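Side-chain contacts in TetR-family transcriptional regulator (Pectobacterium atrosepticum, PDB 2HYT), which probably binds regulatory DNA through a helix-turn-helix and controls transcription: residues A[134-137]-A[138-141]; A[61-64]-A[65-69]; A[99-103]-A[104-108]. All coordinates share one frame; numbering follows the deposited sequence. Where two conformers were deposited one is given.

Interaction 1 of 3, residues A[134-137]-A[138-141]; sequences RLID and NLIR
D137 and R141, one helical turn apart, pair along the outside of the helix: NE of R141 gives its hydrogen to OD1 of D137 at 2.8 Å, in a salt bridge bent to 148° at the hydrogen. The carboxylate oxygen lies almost exactly in the guanidinium plane, at its edge, and is met on its syn side. The two flat groups are nearly coplanar, 26° apart. A water adds a second link; it donates to OD2 of D137 and accepts from NH2 of R141, at 2.9 Å from that nitrogen. In the conformer described both carboxylate oxygens are engaged, which probably restrains rotation of the group; a second conformer of D137 was modelled.

The torsions explain the meeting. CG of D137 stands anti to its own backbone N (chi1 -175°), which turns the carboxylate outward from the helix, while R141, extended from CG to NE, slants back toward the preceding turn and comes to lie alongside it, its CD 3.3 Å from OD1. Beneath them the main-chain bond from R141 N to D137 O, 2.9 Å long, holds the two residues in helical step.

Round the helix the contact turns apolar. CD1 of I140 packs on CG2 of I136 at 3.6 Å, and CD1 of L139 approaches CG of L135 more loosely, at 4.1 Å. L135, I136 and L139 touch F89 on helix 85-98, I136 also reaches L153 and I157 on helix 150-170, and V145, in the loop beyond helix 122-141, lies against L139 and I140.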
loop_
_atom_site.group_PDB
_atom_site.type_symbol
_atom_site.label_atom_id
_atom_site.label_comp_id
_atom_site.label_asym_id
_atom_site.label_seq_id
_atom_site.Cartn_x
_atom_site.Cartn_y
_atom_site.Cartn_z
ATOM N N ARG A 134 17.025 -4.531 7.813
ATOM C CA ARG A 134 18.096 -4.785 8.806
ATOM C C ARG A 134 17.862 -6.132 9.478
ATOM O O ARG A 134 18.781 -6.963 9.634
ATOM C CB ARG A 134 18.131 -3.711 9.892
ATOM C CG ARG A 134 18.716 -2.380 9.460
ATOM C CD ARG A 134 18.836 -1.427 10.648
ATOM N NE ARG A 134 17.559 -0.791 10.970
ATOM C CZ ARG A 134 17.165 -0.418 12.190
ATOM N NH1 ARG A 134 17.928 -0.609 13.260
ATOM N NH2 ARG A 134 15.987 0.159 12.342
ATOM N N LEU A 135 16.618 -6.364 9.864
ATOM C CA LEU A 135 16.271 -7.625 10.505
ATOM C C LEU A 135 16.434 -8.853 9.556
ATOM O O LEU A 135 16.979 -9.878 9.913
ATOM C CB LEU A 135 14.857 -7.517 11.077
ATOM C CG LEU A 135 14.324 -8.772 11.777
ATOM C CD1 LEU A 135 15.238 -9.233 12.902
ATOM C CD2 LEU A 135 12.892 -8.485 12.323
ATOM N N ILE A 136 15.868 -8.764 8.351
ATOM C CA ILE A 136 16.019 -9.822 7.356
ATOM C C ILE A 136 17.476 -10.133 7.047
ATOM O O ILE A 136 17.840 -11.291 6.969
ATOM C CB ILE A 136 15.213 -9.475 6.081
ATOM C CG1 ILE A 136 13.747 -9.472 6.432
ATOM C CG2 ILE A 136 15.535 -10.438 4.960
ATOM C CD1 ILE A 136 13.206 -10.856 6.810
ATOM N N ASP A 137 18.289 -9.109 6.841
ATOM C CA ASP A 137 19.734 -9.249 6.574
ATOM C C ASP A 137 20.372 -10.084 7.685
ATOM O O ASP A 137 21.102 -11.044 7.436
ATOM C CB ASP A 137 20.349 -7.848 6.499
ATOM C CG ASP A 137 21.802 -7.852 6.110
ATOM O OD1 ASP A 137 22.619 -8.292 6.944
ATOM O OD2 ASP A 137 22.136 -7.346 5.004
ATOM N N ASN A 138 20.071 -9.698 8.927
ATOM C CA ASN A 138 20.543 -10.441 10.088
ATOM C C ASN A 138 20.143 -11.918 10.040
ATOM O O ASN A 138 21.006 -12.799 10.238
ATOM C CB ASN A 138 20.098 -9.757 11.374
ATOM C CG ASN A 138 20.423 -10.544 12.619
ATOM O OD1 ASN A 138 19.753 -11.507 12.933
ATOM N ND2 ASN A 138 21.498 -10.179 13.289
ATOM N N LEU A 139 18.871 -12.207 9.793
ATOM C CA LEU A 139 18.374 -13.582 9.771
ATOM C C LEU A 139 18.944 -14.393 8.624
ATOM O O LEU A 139 19.162 -15.604 8.749
ATOM C CB LEU A 139 16.846 -13.578 9.670
ATOM C CG LEU A 139 16.116 -13.048 10.920
ATOM C CD1 LEU A 139 14.642 -12.734 10.614
ATOM C CD2 LEU A 139 16.209 -14.069 12.080
ATOM N N ILE A 140 19.187 -13.727 7.492
ATOM C CA ILE A 140 19.872 -14.419 6.387
ATOM C C ILE A 140 21.326 -14.746 6.758
ATOM O O ILE A 140 21.811 -15.872 6.556
ATOM C CB ILE A 140 19.774 -13.625 5.073
ATOM C CG1 ILE A 140 18.339 -13.644 4.580
ATOM C CG2 ILE A 140 20.716 -14.299 4.019
ATOM C CD1 ILE A 140 18.018 -12.554 3.522
ATOM N N ARG A 141 22.025 -13.774 7.342
ATOM C CA ARG A 141 23.387 -14.002 7.785
ATOM C C ARG A 141 23.476 -15.145 8.808
ATOM O O ARG A 141 24.406 -15.934 8.747
ATOM C CB ARG A 141 23.964 -12.713 8.379
ATOM C CG ARG A 141 24.322 -11.654 7.345
ATOM C CD ARG A 141 24.858 -10.450 8.021
ATOM N NE ARG A 141 25.157 -9.390 7.066
ATOM C CZ ARG A 141 26.359 -9.152 6.576
ATOM N NH1 ARG A 141 27.386 -9.904 6.925
ATOM N NH2 ARG A 141 26.531 -8.170 5.711
HETATM O O HOH W 1 24.477 -6.369 4.711
#

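Interaction 2 of 3, residues A[61-64]-A[65-69]; sequences AAVV and EQIDA
I67 reaches back along the helix to V63, and its side chain can be traced atom by atom. CB sits 3.6 Å from the carbonyl oxygen of V64. CG1, turned anti to its own carbonyl carbon (chi1 -65°), passes close over O of V63, at 3.3 Å. From there the extended chain carries CD1 to CG1 of V63, 3.7 Å away, and the two side chains lie alongside each other, pointing the same way. The same V63 oxygen accepts the I67 amide in a nearly straight bond of 173°.

One residue on, D68 bends back over V64: its CG is 3.2 Å from O of V64, and OD2 rests 3.7 Å from CG1 of that valine, while a weak hydrogen bond joins OD2 to S124. On another flank a water donates to both O of A62 and OE1 of E65, the former at 2.7 Å. It gives the A62 carbonyl a second donor beside the amide of Q66, whose bond to it is weak.

Chemically, then, V63 and I67 form a hydrocarbon strip against helices 7-28 and 103-117, bordered by polar groups that bond outward: Q66 to R22, D68 weakly to S124, E65 to water.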
loop_
_atom_site.group_PDB
_atom_site.type_symbol
_atom_site.label_atom_id
_atom_site.label_comp_id
_atom_site.label_asym_id
_atom_site.label_seq_id
_atom_site.Cartn_x
_atom_site.Cartn_y
_atom_site.Cartn_z
ATOM N N ALA A 61 -1.078 14.954 9.083
ATOM C CA ALA A 61 0.224 14.409 8.665
ATOM C C ALA A 61 1.225 14.445 9.794
ATOM O O ALA A 61 1.989 13.474 10.029
ATOM C CB ALA A 61 0.741 15.136 7.418
ATOM N N ALA A 62 1.182 15.523 10.574
ATOM C CA ALA A 62 2.124 15.689 11.647
ATOM C C ALA A 62 1.864 14.681 12.772
ATOM O O ALA A 62 2.780 14.197 13.390
ATOM C CB ALA A 62 2.101 17.140 12.179
ATOM N N VAL A 63 0.592 14.450 13.083
ATOM C CA VAL A 63 0.161 13.438 14.046
ATOM C C VAL A 63 0.613 12.063 13.580
ATOM O O VAL A 63 1.179 11.294 14.372
ATOM C CB VAL A 63 -1.346 13.482 14.223
ATOM C CG1 VAL A 63 -1.854 12.233 14.919
ATOM C CG2 VAL A 63 -1.769 14.802 14.995
ATOM N N VAL A 64 0.358 11.754 12.309
ATOM C CA VAL A 64 0.776 10.454 11.738
ATOM C C VAL A 64 2.302 10.235 11.853
ATOM O O VAL A 64 2.739 9.155 12.281
ATOM C CB VAL A 64 0.293 10.304 10.296
ATOM C CG1 VAL A 64 1.011 9.174 9.594
ATOM C CG2 VAL A 64 -1.249 10.120 10.266
ATOM N N GLU A 65 3.097 11.247 11.525
ATOM C CA GLU A 65 4.544 11.172 11.672
ATOM C C GLU A 65 4.948 10.762 13.099
ATOM O O GLU A 65 5.831 9.910 13.280
ATOM C CB GLU A 65 5.191 12.484 11.271
ATOM C CG GLU A 65 6.686 12.541 11.505
ATOM C CD GLU A 65 7.299 13.869 11.096
ATOM O OE1 GLU A 65 6.680 14.939 11.341
ATOM O OE2 GLU A 65 8.438 13.841 10.586
ATOM N N GLN A 66 4.308 11.351 14.118
ATOM C CA GLN A 66 4.625 11.019 15.507
ATOM C C GLN A 66 4.224 9.594 15.831
ATOM O O GLN A 66 4.979 8.853 16.444
ATOM C CB GLN A 66 3.876 11.900 16.481
ATOM C CG GLN A 66 4.520 13.172 16.855
ATOM C CD GLN A 66 3.891 13.729 18.118
ATOM O OE1 GLN A 66 2.727 13.453 18.422
ATOM N NE2 GLN A 66 4.667 14.468 18.885
ATOM N N ILE A 67 3.016 9.236 15.444
ATOM C CA ILE A 67 2.539 7.888 15.640
ATOM C C ILE A 67 3.469 6.875 14.959
ATOM O O ILE A 67 3.822 5.864 15.576
ATOM C CB ILE A 67 1.105 7.703 15.139
ATOM C CG1 ILE A 67 0.144 8.554 15.970
ATOM C CG2 ILE A 67 0.685 6.253 15.254
ATOM C CD1 ILE A 67 -1.342 8.580 15.448
ATOM N N ASP A 68 3.886 7.143 13.737
ATOM C CA ASP A 68 4.787 6.258 12.987
ATOM C C ASP A 68 6.080 6.019 13.765
ATOM O O ASP A 68 6.563 4.881 13.862
ATOM C CB ASP A 68 5.143 6.891 11.648
ATOM C CG ASP A 68 4.037 6.754 10.595
ATOM O OD1 ASP A 68 3.027 6.070 10.828
ATOM O OD2 ASP A 68 4.213 7.369 9.521
ATOM N N ALA A 69 6.651 7.102 14.289
ATOM C CA ALA A 69 7.889 7.010 15.063
ATOM C C ALA A 69 7.739 6.140 16.289
ATOM O O ALA A 69 8.619 5.341 16.605
ATOM C CB ALA A 69 8.427 8.413 15.429
HETATM O O HOH W 2 5.306 15.244 13.663
#

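Interaction 3 of 3, residues A[99-103]-A[104-108]; sequences MALEP and EIQRI. With EDO (1,2-ethanediol), chain D.
I105 and M99, the latter a selenomethionine, are brought together by their first torsions: each turns its chain anti to its own carbonyl carbon (chi1 -66° and -80°), and CD1 of I105 comes to rest 3.8 Å from CB of M99. The isoleucine's other branch, CG2, lies against M99 O. E102 runs beside I105, with OE1 3.6 Å from CD1; its OE2 forms a salt bridge to R74.

Q106 takes the other course, its CG anti to the backbone N (chi1 180°), and leans over the preceding loop. Its CB lies 3.2 Å from O of A100, a buried oxygen with no polar partner in the model. At the tip of this side chain, OE1 shares a donating water with O of L101, 2.7 Å from the latter.

R107, bent at chi3, folds back to P103 O, which takes a 3.0 Å bond from the R107 amide and a weak one from NE; NH2 hydrogen-bonds to the backbone oxygen of S26. OE1 of E104 accepts from O2 of a 1,2-ethanediol, probably from the crystallisation liquor, at 2.7 Å, and also forms a salt bridge with R22.

The backbone pattern is that of a helix start. E102 occupies the N-cap, P103 follows in the first turn, where no amide hydrogen is needed, Q106 N closes that turn on E102 O at 2.8 Å, and the helix widens into a pi-type turn at 105-108.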
loop_
_atom_site.group_PDB
_atom_site.type_symbol
_atom_site.label_atom_id
_atom_site.label_comp_id
_atom_site.label_asym_id
_atom_site.label_seq_id
_atom_site.Cartn_x
_atom_site.Cartn_y
_atom_site.Cartn_z
HETATM N N MSE A 99 -1.542 -4.086 16.237
HETATM C CA MSE A 99 -1.695 -2.638 16.329
HETATM C C MSE A 99 -2.901 -2.102 15.587
HETATM O O MSE A 99 -3.417 -1.030 15.938
HETATM C CB MSE A 99 -0.452 -1.977 15.806
HETATM C CG MSE A 99 0.596 -1.967 16.758
HETATM SE SE MSE A 99 2.298 -1.332 15.915
HETATM C CE MSE A 99 3.280 -1.453 17.506
ATOM N N ALA A 100 -3.404 -2.838 14.587
ATOM C CA ALA A 100 -4.568 -2.397 13.814
ATOM C C ALA A 100 -5.854 -2.358 14.644
ATOM O O ALA A 100 -6.860 -1.828 14.180
ATOM C CB ALA A 100 -4.782 -3.282 12.606
ATOM N N LEU A 101 -5.835 -2.960 15.825
ATOM C CA LEU A 101 -7.004 -2.905 16.724
ATOM C C LEU A 101 -6.834 -1.882 17.837
ATOM O O LEU A 101 -7.760 -1.678 18.636
ATOM C CB LEU A 101 -7.291 -4.268 17.318
ATOM C CG LEU A 101 -7.646 -5.384 16.311
ATOM C CD1 LEU A 101 -8.057 -6.682 17.061
ATOM C CD2 LEU A 101 -8.728 -4.939 15.323
ATOM N N GLU A 102 -5.678 -1.235 17.938
ATOM C CA GLU A 102 -5.516 -0.186 18.937
ATOM C C GLU A 102 -6.256 1.046 18.447
ATOM O O GLU A 102 -6.095 1.466 17.304
ATOM C CB GLU A 102 -4.018 0.123 19.156
ATOM C CG GLU A 102 -3.254 -1.090 19.659
ATOM C CD GLU A 102 -1.800 -0.814 19.951
ATOM O OE1 GLU A 102 -1.367 0.370 19.830
ATOM O OE2 GLU A 102 -1.082 -1.785 20.327
ATOM N N PRO A 103 -7.109 1.637 19.291
ATOM C CA PRO A 103 -7.962 2.712 18.744
ATOM C C PRO A 103 -7.267 3.847 17.991
ATOM O O PRO A 103 -7.779 4.287 16.950
ATOM C CB PRO A 103 -8.720 3.222 19.991
ATOM C CG PRO A 103 -8.734 2.098 20.877
ATOM C CD PRO A 103 -7.462 1.311 20.676
ATOM N N GLU A 104 -6.122 4.352 18.463
ATOM C CA GLU A 104 -5.505 5.440 17.747
ATOM C C GLU A 104 -4.989 5.048 16.359
ATOM O O GLU A 104 -5.163 5.773 15.392
ATOM C CB GLU A 104 -4.339 6.043 18.545
ATOM C CG GLU A 104 -3.771 7.236 17.838
ATOM C CD GLU A 104 -2.852 8.035 18.714
ATOM O OE1 GLU A 104 -1.974 7.400 19.322
ATOM O OE2 GLU A 104 -2.991 9.281 18.735
ATOM N N ILE A 105 -4.300 3.919 16.294
ATOM C CA ILE A 105 -3.758 3.422 15.039
ATOM C C ILE A 105 -4.886 3.053 14.107
ATOM O O ILE A 105 -4.884 3.413 12.928
ATOM C CB ILE A 105 -2.773 2.248 15.335
ATOM C CG1 ILE A 105 -1.569 2.817 16.106
ATOM C CG2 ILE A 105 -2.330 1.541 14.041
ATOM C CD1 ILE A 105 -0.590 1.751 16.613
ATOM N N GLN A 106 -5.859 2.314 14.619
ATOM C CA GLN A 106 -6.976 1.905 13.826
ATOM C C GLN A 106 -7.633 3.081 13.146
ATOM O O GLN A 106 -7.997 3.027 11.975
ATOM C CB GLN A 106 -7.983 1.171 14.721
ATOM C CG GLN A 106 -9.192 0.701 14.018
ATOM C CD GLN A 106 -10.174 0.075 14.999
ATOM O OE1 GLN A 106 -10.646 0.749 15.928
ATOM N NE2 GLN A 106 -10.418 -1.212 14.850
ATOM N N ARG A 107 -7.885 4.131 13.925
ATOM C CA ARG A 107 -8.675 5.245 13.441
ATOM C C ARG A 107 -7.820 6.242 12.695
ATOM O O ARG A 107 -8.018 6.450 11.494
ATOM C CB ARG A 107 -9.378 5.884 14.612
ATOM C CG ARG A 107 -10.561 5.016 15.081
ATOM C CD ARG A 107 -11.436 5.788 16.060
ATOM N NE ARG A 107 -10.781 5.933 17.346
ATOM C CZ ARG A 107 -11.155 6.768 18.320
ATOM N NH1 ARG A 107 -12.183 7.596 18.164
ATOM N NH2 ARG A 107 -10.476 6.771 19.469
ATOM N N ILE A 108 -6.827 6.808 13.389
ATOM C CA ILE A 108 -6.029 7.903 12.810
ATOM C C ILE A 108 -5.194 7.462 11.592
ATOM O O ILE A 108 -5.175 8.134 10.563
ATOM C CB ILE A 108 -5.107 8.535 13.853
ATOM C CG1 ILE A 108 -5.945 9.157 14.983
ATOM C CG2 ILE A 108 -4.174 9.579 13.180
ATOM C CD1 ILE A 108 -6.846 10.286 14.504
HETATM C C1 EDO D . 1.615 4.612 18.808
HETATM O O1 EDO D . 2.282 3.572 19.537
HETATM C C2 EDO D . 0.436 5.054 19.678
HETATM O O2 EDO D . -0.797 4.941 18.980
HETATM O O HOH W 3 -10.291 -0.648 18.477
#

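Followed from the N terminus, the contacts come in series, neither nesting nor crossing, and each is local. Interaction 2 lies on helix 56-81, which packs on helices 7-28 and 103-117. Interaction 3 closes the turn between helices 85-98 and 103-117, and interaction 1 forms near the end of helix 122-141. Interactions 2 and 3 touch: CD1 of I67 packs on CD of E104 at 3.6 Å, and I108 meets V63, V64 and I67, joining helices 56-81 and 103-117. Interaction 1 stands apart, its centre about 27 Å from that of interaction 2, although its R134 and L135 touch the far end of helix 56-81.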